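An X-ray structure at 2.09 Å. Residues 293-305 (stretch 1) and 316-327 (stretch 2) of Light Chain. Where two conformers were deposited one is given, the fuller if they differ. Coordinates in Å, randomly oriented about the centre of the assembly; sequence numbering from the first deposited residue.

Stretch 1 (293-305) DYKRIASRLNKVN
Stretch 2 (316-327) FKNLYEWKYQFA

Residues 293-301 are helical, with phi/psi near -65/-38, and the chain turns extended at Val304 (-70/124). Helix 316-323 runs nearly antiparallel to it: the N-to-C directions differ by 159°, the signed crossing angle is -159°, and the axes come no closer than 11.4 Å. Register is set by three pairs: Tyr294 CA to Tyr324 CA, 7.1 Å; Ala298 CA to Phe326 CA, 7.1 Å; Leu301 CA to Lys317 CA, 7.2 Å. The second helix closes in a Schellman motif, with Gln325 at 53/43 and Phe326 N bonded to Glu321 O at 3.0 Å. Gln325 NE2 also donates to Trp322 O (2.8 Å, 171°). Phe326 then adopts -71/149, its CA-to-CB bond directed toward the first helix.

Much of the contact is made by side chains of Tyr324 and Phe326, just beyond the end of the second helix, together with Leu301 and Lys317. Phe326 (chi1 -71°, chi2 -30°) presents a ring face to Ala298, whose CB lies 3.7 Å from the ring centroid and 17° off the normal; the ring also lies against the backbone, with Phe326 CZ 3.4 Å from Ala298 N. At the ring edge sit Ile297 CG2, 3.9 Å from Phe326 CZ, and Leu301 CD2, 4.0 Å from Phe326 CD2. Ile297 (m, t) also places CG2 over the Tyr324 face, 4.3 Å from its centroid. Tyr324 (chi1 -65°, chi2 -73°) turns its edge to the face of Tyr294 (chi1 -74°, chi2 6°): centroids 4.8 Å apart, planes at 72°, CE1 to CE1 3.5 Å.

Leu301 (t, p) packs CD1 3.9 Å from Lys317 CG and CD2 4.2 Å from Tyr320 CB. Lys317, m then t throughout, extends its ammonium to donate to Val304 O (NZ to O, 2.9 Å). A water accepts from Lys317 NZ (water O to NZ, 2.8 Å) and donates to Leu301 O (water O to Leu301 O, 2.8 Å), so the ammonium reaches Val304 O directly and Leu301 O through the water.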

ATOM      1  N   ASP A 293      34.216  15.001  19.018  1.00 26.81           N
ATOM      2  CA  ASP A 293      33.908  13.582  19.295  1.00 32.55           C
ATOM      3  C   ASP A 293      34.289  12.679  18.113  1.00 31.72           C
ATOM      4  O   ASP A 293      34.801  11.573  18.308  1.00 27.51           O
ATOM      5  CB  ASP A 293      32.432  13.385  19.607  1.00 27.76           C
ATOM      6  CG  ASP A 293      32.032  13.954  20.969  1.00 34.00           C
ATOM      7  OD1 ASP A 293      32.909  14.115  21.817  1.00 32.49           O
ATOM      8  OD2 ASP A 293      30.825  14.170  21.195  1.00 29.76           O
ATOM      9  N   TYR A 294      34.027  13.134  16.889  1.00 22.90           N
ATOM     10  CA  TYR A 294      34.393  12.308  15.724  1.00 25.67           C
ATOM     11  C   TYR A 294      35.899  12.215  15.535  1.00 22.87           C
ATOM     12  O   TYR A 294      36.368  11.165  15.093  1.00 21.47           O
ATOM     13  CB  TYR A 294      33.746  12.809  14.425  1.00 23.93           C
ATOM     14  CG  TYR A 294      32.274  12.514  14.317  1.00 21.40           C
ATOM     15  CD1 TYR A 294      31.580  11.949  15.383  1.00 23.22           C
ATOM     16  CD2 TYR A 294      31.575  12.802  13.153  1.00 18.15           C
ATOM     17  CE1 TYR A 294      30.260  11.681  15.289  1.00 21.00           C
ATOM     18  CE2 TYR A 294      30.232  12.530  13.054  1.00 25.66           C
ATOM     19  CZ  TYR A 294      29.580  11.974  14.137  1.00 21.69           C
ATOM     20  OH  TYR A 294      28.240  11.693  14.042  1.00 17.13           O
ATOM     21  N   LYS A 295      36.658  13.272  15.870  1.00 25.58           N
ATOM     22  CA  LYS A 295      38.131  13.199  15.849  1.00 26.61           C
ATOM     23  C   LYS A 295      38.653  12.140  16.831  1.00 30.40           C
ATOM     24  O   LYS A 295      39.639  11.426  16.537  1.00 30.40           O
ATOM     25  CB  LYS A 295      38.772  14.542  16.168  1.00 28.34           C
ATOM     26  CG  LYS A 295      38.810  15.546  14.998  1.00 34.35           C
ATOM     27  CD  LYS A 295      39.361  16.907  15.450  1.00 25.75           C
ATOM     28  CE  LYS A 295      39.376  17.904  14.277  1.00 38.26           C
ATOM     29  NZ  LYS A 295      39.785  19.278  14.669  1.00 37.52           N
ATOM     30  N   ARG A 296      38.043  12.080  18.010  1.00 28.67           N
ATOM     31  CA  ARG A 296      38.417  11.056  18.981  1.00 33.05           C
ATOM     32  C   ARG A 296      38.104   9.659  18.447  1.00 28.24           C
ATOM     33  O   ARG A 296      38.886   8.742  18.665  1.00 29.16           O
ATOM     34  CB  ARG A 296      37.709  11.265  20.308  1.00 34.80           C
ATOM     35  CG  ARG A 296      38.153  12.520  21.028  1.00 52.70           C
ATOM     36  CD  ARG A 296      37.464  12.678  22.376  1.00 66.14           C
ATOM     37  NE  ARG A 296      37.824  13.919  23.063  1.00 88.06           N
ATOM     38  CZ  ARG A 296      37.270  14.343  24.201  1.00 99.15           C
ATOM     39  NH1 ARG A 296      36.338  13.621  24.814  1.00101.84           N
ATOM     40  NH2 ARG A 296      37.654  15.490  24.741  1.00102.08           N
ATOM     41  N   ILE A 297      36.980   9.498  17.746  1.00 29.39           N
ATOM     42  CA  ILE A 297      36.631   8.161  17.215  1.00 30.20           C
ATOM     43  C   ILE A 297      37.598   7.751  16.102  1.00 26.80           C
ATOM     44  O   ILE A 297      38.010   6.598  16.064  1.00 24.28           O
ATOM     45  CB  ILE A 297      35.175   8.100  16.772  1.00 30.17           C
ATOM     46  CG1 ILE A 297      34.281   8.183  18.013  1.00 27.13           C
ATOM     47  CG2 ILE A 297      34.816   6.831  15.928  1.00 20.21           C
ATOM     48  CD1 ILE A 297      32.814   8.320  17.702  1.00 22.99           C
ATOM     49  N   ALA A 298      38.047   8.694  15.273  1.00 26.36           N
ATOM     50  CA  ALA A 298      39.030   8.384  14.229  1.00 32.06           C
ATOM     51  C   ALA A 298      40.333   7.879  14.834  1.00 33.47           C
ATOM     52  O   ALA A 298      40.938   6.923  14.326  1.00 31.75           O
ATOM     53  CB  ALA A 298      39.302   9.606  13.339  1.00 30.31           C
ATOM     54  N   SER A 299      40.766   8.549  15.900  1.00 30.53           N
ATOM     55  CA  SER A 299      41.982   8.205  16.633  1.00 28.10           C
ATOM     56  C   SER A 299      41.908   6.810  17.264  1.00 28.22           C
ATOM     57  O   SER A 299      42.876   6.048  17.261  1.00 33.12           O
ATOM     58  CB  SER A 299      42.244   9.270  17.704  1.00 34.07           C
ATOM     59  OG  SER A 299      43.494   9.078  18.318  1.00 38.36           O
ATOM     60  N   ARG A 300      40.754   6.506  17.834  1.00 30.35           N
ATOM     61  CA  ARG A 300      40.509   5.236  18.491  1.00 35.68           C
ATOM     62  C   ARG A 300      40.419   4.093  17.458  1.00 36.31           C
ATOM     63  O   ARG A 300      40.869   2.977  17.713  1.00 35.10           O
ATOM     64  CB  ARG A 300      39.240   5.343  19.340  1.00 36.89           C
ATOM     65  CG  ARG A 300      38.780   4.055  19.937  1.00 47.67           C
ATOM     66  CD  ARG A 300      37.348   4.136  20.370  1.00 41.07           C
ATOM     67  NE  ARG A 300      37.223   4.782  21.666  1.00 44.61           N
ATOM     68  CZ  ARG A 300      36.966   4.154  22.806  1.00 35.68           C
ATOM     69  NH1 ARG A 300      36.815   2.834  22.851  1.00 26.48           N
ATOM     70  NH2 ARG A 300      36.865   4.869  23.913  1.00 35.69           N
ATOM     71  N   LEU A 301      39.869   4.387  16.285  1.00 26.32           N
ATOM     72  CA  LEU A 301      39.741   3.399  15.221  1.00 30.83           C
ATOM     73  C   LEU A 301      41.127   2.987  14.697  1.00 31.18           C
ATOM     74  O   LEU A 301      41.308   1.862  14.204  1.00 29.59           O
ATOM     75  CB  LEU A 301      38.860   3.957  14.067  1.00 22.38           C
ATOM     76  CG  LEU A 301      38.476   3.034  12.917  1.00 18.96           C
ATOM     77  CD1 LEU A 301      37.619   1.861  13.473  1.00 19.20           C
ATOM     78  CD2 LEU A 301      37.674   3.814  11.854  1.00 20.18           C
ATOM     79  N   ASN A 302      42.105   3.883  14.794  1.00 32.12           N
ATOM     80  CA  ASN A 302      43.484   3.546  14.375  1.00 30.89           C
ATOM     81  C   ASN A 302      44.154   2.536  15.326  1.00 32.44           C
ATOM     82  O   ASN A 302      45.159   1.898  14.971  1.00 32.51           O
ATOM     83  CB  ASN A 302      44.346   4.799  14.288  1.00 28.50           C
ATOM     84  CG  ASN A 302      44.024   5.641  13.053  1.00 32.77           C
ATOM     85  OD1 ASN A 302      43.850   5.101  11.972  1.00 33.61           O
ATOM     86  ND2 ASN A 302      43.946   6.961  13.220  1.00 32.39           N
ATOM     87  N   LYS A 303      43.570   2.378  16.505  1.00 25.18           N
ATOM     88  CA  LYS A 303      44.142   1.503  17.523  1.00 29.23           C
ATOM     89  C   LYS A 303      43.499   0.111  17.603  1.00 22.98           C
ATOM     90  O   LYS A 303      44.031  -0.770  18.274  1.00 33.58           O
ATOM     91  CB  LYS A 303      44.043   2.185  18.898  1.00 28.81           C
ATOM     92  CG  LYS A 303      44.788   3.521  18.997  1.00 31.12           C
ATOM     93  CD  LYS A 303      44.665   4.109  20.398  1.00 34.82           C
ATOM     94  CE  LYS A 303      45.559   5.328  20.586  1.00 43.18           C
ATOM     95  NZ  LYS A 303      45.219   6.460  19.655  1.00 52.57           N
ATOM     96  N   VAL A 304      42.370  -0.094  16.943  1.00 24.35           N
ATOM     97  CA  VAL A 304      41.626  -1.331  17.124  1.00 22.89           C
ATOM     98  C   VAL A 304      42.357  -2.541  16.513  1.00 26.92           C
ATOM     99  O   VAL A 304      42.728  -2.512  15.341  1.00 24.33           O
ATOM    100  CB  VAL A 304      40.214  -1.220  16.536  1.00 27.51           C
ATOM    101  CG1 VAL A 304      39.545  -2.598  16.462  1.00 20.36           C
ATOM    102  CG2 VAL A 304      39.367  -0.232  17.351  1.00 23.35           C
ATOM    103  N   ASN A 305      42.607  -3.571  17.328  1.00 29.86           N
ATOM    104  CA  ASN A 305      43.257  -4.780  16.811  1.00 26.60           C
ATOM    105  C   ASN A 305      42.586  -6.044  17.307  1.00 29.56           C
ATOM    106  O   ASN A 305      43.056  -7.163  17.022  1.00 26.68           O
ATOM    107  CB  ASN A 305      44.746  -4.821  17.157  1.00 29.57           C
ATOM    108  CG  ASN A 305      45.026  -4.818  18.667  1.00 31.67           C
ATOM    109  OD1 ASN A 305      44.166  -5.124  19.502  1.00 39.27           O
ATOM    110  ND2 ASN A 305      46.256  -4.525  19.007  1.00 37.87           N
ATOM    111  N   PHE A 316      34.125  -4.151   9.916  1.00 22.06           N
ATOM    112  CA  PHE A 316      33.573  -3.095  10.787  1.00 21.86           C
ATOM    113  C   PHE A 316      34.370  -1.815  10.661  1.00 22.74           C
ATOM    114  O   PHE A 316      33.773  -0.729  10.728  1.00 23.98           O
ATOM    115  CB  PHE A 316      33.490  -3.525  12.268  1.00 16.55           C
ATOM    116  CG  PHE A 316      32.216  -4.249  12.601  1.00 21.92           C
ATOM    117  CD1 PHE A 316      31.155  -3.583  13.180  1.00 25.05           C
ATOM    118  CD2 PHE A 316      32.065  -5.599  12.281  1.00 24.66           C
ATOM    119  CE1 PHE A 316      29.961  -4.243  13.469  1.00 30.40           C
ATOM    120  CE2 PHE A 316      30.899  -6.272  12.561  1.00 24.33           C
ATOM    121  CZ  PHE A 316      29.823  -5.587  13.153  1.00 27.93           C
ATOM    122  N   LYS A 317      35.689  -1.899  10.465  1.00 18.55           N
ATOM    123  CA  LYS A 317      36.475  -0.676  10.215  1.00 25.01           C
ATOM    124  C   LYS A 317      36.041   0.041   8.927  1.00 26.01           C
ATOM    125  O   LYS A 317      36.013   1.281   8.872  1.00 26.51           O
ATOM    126  CB  LYS A 317      37.974  -0.982  10.140  1.00 22.78           C
ATOM    127  CG  LYS A 317      38.604  -1.333  11.490  1.00 19.61           C
ATOM    128  CD  LYS A 317      40.100  -1.524  11.335  1.00 25.08           C
ATOM    129  CE  LYS A 317      40.735  -1.892  12.682  1.00 29.91           C
ATOM    130  NZ  LYS A 317      42.212  -2.042  12.564  1.00 21.82           N
ATOM    131  N   ASN A 318      35.771  -0.733   7.884  1.00 20.23           N
ATOM    132  CA  ASN A 318      35.239  -0.143   6.655  1.00 29.28           C
ATOM    133  C   ASN A 318      33.900   0.515   6.915  1.00 24.82           C
ATOM    134  O   ASN A 318      33.605   1.602   6.411  1.00 30.63           O
ATOM    135  CB  ASN A 318      35.084  -1.205   5.562  1.00 31.82           C
ATOM    136  CG  ASN A 318      36.397  -1.799   5.157  1.00 29.22           C
ATOM    137  OD1 ASN A 318      37.454  -1.239   5.449  1.00 34.93           O
ATOM    138  ND2 ASN A 318      36.350  -2.956   4.493  1.00 29.66           N
ATOM    139  N   LEU A 319      33.084  -0.143   7.723  1.00 22.27           N
ATOM    140  CA  LEU A 319      31.763   0.380   8.022  1.00 26.49           C
ATOM    141  C   LEU A 319      31.817   1.742   8.757  1.00 28.05           C
ATOM    142  O   LEU A 319      31.044   2.660   8.410  1.00 22.80           O
ATOM    143  CB  LEU A 319      30.999  -0.646   8.826  1.00 37.28           C
ATOM    144  CG  LEU A 319      29.483  -0.582   8.793  1.00 49.22           C
ATOM    145  CD1 LEU A 319      28.981  -1.962   9.180  1.00 57.07           C
ATOM    146  CD2 LEU A 319      28.961   0.482   9.737  1.00 49.71           C
ATOM    147  N   TYR A 320      32.719   1.890   9.735  1.00 24.69           N
ATOM    148  CA  TYR A 320      32.848   3.167  10.482  1.00 26.12           C
ATOM    149  C   TYR A 320      33.570   4.241   9.651  1.00 31.57           C
ATOM    150  O   TYR A 320      33.297   5.447   9.799  1.00 20.14           O
ATOM    151  CB  TYR A 320      33.575   2.943  11.830  1.00 19.35           C
ATOM    152  CG  TYR A 320      32.764   2.042  12.737  1.00 20.90           C
ATOM    153  CD1 TYR A 320      31.407   2.274  12.921  1.00 20.16           C
ATOM    154  CD2 TYR A 320      33.336   0.925  13.373  1.00 20.97           C
ATOM    155  CE1 TYR A 320      30.625   1.443  13.666  1.00 22.78           C
ATOM    156  CE2 TYR A 320      32.563   0.089  14.159  1.00 19.09           C
ATOM    157  CZ  TYR A 320      31.211   0.347  14.331  1.00 26.81           C
ATOM    158  OH  TYR A 320      30.390  -0.482  15.103  1.00 21.33           O
ATOM    159  N   GLU A 321      34.448   3.809   8.737  1.00 26.92           N
ATOM    160  CA  GLU A 321      35.088   4.741   7.819  1.00 27.58           C
ATOM    161  C   GLU A 321      34.015   5.458   7.000  1.00 27.28           C
ATOM    162  O   GLU A 321      34.051   6.686   6.865  1.00 25.50           O
ATOM    163  CB  GLU A 321      36.070   4.044   6.886  1.00 28.56           C
ATOM    164  CG  GLU A 321      36.631   4.996   5.812  1.00 32.88           C
ATOM    165  CD  GLU A 321      37.463   4.270   4.746  1.00 38.27           C
ATOM    166  OE1 GLU A 321      37.535   3.024   4.800  1.00 33.66           O
ATOM    167  OE2 GLU A 321      38.004   4.949   3.836  1.00 39.21           O
ATOM    168  N   TRP A 322      33.050   4.686   6.510  1.00 25.43           N
ATOM    169  CA  TRP A 322      31.913   5.222   5.768  0.51 30.80           C
ATOM    170  C   TRP A 322      30.934   6.038   6.637  1.00 37.18           C
ATOM    171  O   TRP A 322      30.525   7.148   6.242  1.00 31.31           O
ATOM    172  CB  TRP A 322      31.138   4.103   5.082  0.51 35.95           C
ATOM    173  CG  TRP A 322      29.966   4.662   4.378  0.51 40.49           C
ATOM    174  CD1 TRP A 322      28.672   4.574   4.782  0.51 40.09           C
ATOM    175  CD2 TRP A 322      29.950   5.330   3.106  0.51 45.06           C
ATOM    176  NE1 TRP A 322      27.852   5.166   3.861  0.51 45.97           N
ATOM    177  CE2 TRP A 322      28.610   5.630   2.817  0.51 49.40           C
ATOM    178  CE3 TRP A 322      30.944   5.700   2.182  0.51 43.25           C
ATOM    179  CZ2 TRP A 322      28.227   6.298   1.641  0.51 49.19           C
ATOM    180  CZ3 TRP A 322      30.566   6.349   1.010  0.51 41.06           C
ATOM    181  CH2 TRP A 322      29.222   6.645   0.754  0.51 42.92           C
ATOM    182  N   LYS A 323      30.535   5.478   7.789  1.00 28.65           N
ATOM    183  CA  LYS A 323      29.573   6.111   8.691  1.00 28.84           C
ATOM    184  C   LYS A 323      30.021   7.509   9.109  1.00 30.97           C
ATOM    185  O   LYS A 323      29.232   8.454   9.068  1.00 27.67           O
ATOM    186  CB  LYS A 323      29.363   5.271   9.956  1.00 25.64           C
ATOM    187  CG  LYS A 323      28.407   5.925  10.957  1.00 22.43           C
ATOM    188  CD  LYS A 323      28.305   5.135  12.274  1.00 24.41           C
ATOM    189  CE  LYS A 323      27.228   5.746  13.179  1.00 24.20           C
ATOM    190  NZ  LYS A 323      27.236   5.357  14.606  1.00 23.54           N
ATOM    191  N   TYR A 324      31.280   7.631   9.530  1.00 23.47           N
ATOM    192  CA  TYR A 324      31.767   8.909  10.036  1.00 25.90           C
ATOM    193  C   TYR A 324      32.454   9.720   8.960  1.00 21.38           C
ATOM    194  O   TYR A 324      32.970  10.785   9.241  1.00 23.72           O
ATOM    195  CB  TYR A 324      32.718   8.694  11.213  1.00 23.28           C
ATOM    196  CG  TYR A 324      32.023   8.100  12.391  1.00 23.28           C
ATOM    197  CD1 TYR A 324      31.153   8.878  13.163  1.00 26.59           C
ATOM    198  CD2 TYR A 324      32.252   6.777  12.781  1.00 20.57           C
ATOM    199  CE1 TYR A 324      30.506   8.360  14.239  1.00 19.39           C
ATOM    200  CE2 TYR A 324      31.606   6.238  13.888  1.00 21.00           C
ATOM    201  CZ  TYR A 324      30.736   7.042  14.608  1.00 23.41           C
ATOM    202  OH  TYR A 324      30.067   6.570  15.689  1.00 20.33           O
ATOM    203  N   GLN A 325      32.457   9.204   7.730  1.00 26.27           N
ATOM    204  CA  GLN A 325      33.051   9.873   6.574  1.00 26.20           C
ATOM    205  C   GLN A 325      34.481  10.279   6.803  1.00 31.78           C
ATOM    206  O   GLN A 325      34.915  11.391   6.445  1.00 26.17           O
ATOM    207  CB  GLN A 325      32.228  11.100   6.213  1.00 24.04           C
ATOM    208  CG  GLN A 325      30.869  10.731   5.677  1.00 21.48           C
ATOM    209  CD  GLN A 325      30.943  10.194   4.253  1.00 30.38           C
ATOM    210  OE1 GLN A 325      31.157  10.967   3.316  1.00 35.77           O
ATOM    211  NE2 GLN A 325      30.723   8.885   4.078  1.00 24.17           N
ATOM    212  N   PHE A 326      35.219   9.369   7.415  1.00 24.99           N
ATOM    213  CA  PHE A 326      36.621   9.577   7.665  1.00 24.72           C
ATOM    214  C   PHE A 326      37.441   9.521   6.393  1.00 34.15           C
ATOM    215  O   PHE A 326      37.127   8.747   5.475  1.00 33.63           O
ATOM    216  CB  PHE A 326      37.148   8.491   8.630  1.00 19.63           C
ATOM    217  CG  PHE A 326      36.669   8.620  10.054  1.00 25.14           C
ATOM    218  CD1 PHE A 326      36.363   9.857  10.610  1.00 27.94           C
ATOM    219  CD2 PHE A 326      36.535   7.465  10.853  1.00 21.96           C
ATOM    220  CE1 PHE A 326      35.927   9.944  11.947  1.00 25.10           C
ATOM    221  CE2 PHE A 326      36.127   7.536  12.185  1.00 22.06           C
ATOM    222  CZ  PHE A 326      35.807   8.771  12.746  1.00 18.34           C
ATOM    223  N   ALA A 327      38.538  10.283   6.378  1.00 30.71           N
ATOM    224  CA  ALA A 327      39.618  10.101   5.410  1.00 28.38           C
ATOM    225  C   ALA A 327      40.500   8.903   5.803  1.00 36.09           C
ATOM    226  O   ALA A 327      40.664   8.636   6.984  1.00 34.66           O
ATOM    227  CB  ALA A 327      40.459  11.343   5.334  1.00 27.90           C
TER
HETATM  228  O   HOH W   1      42.829   0.669  12.114  1.00 40.53           O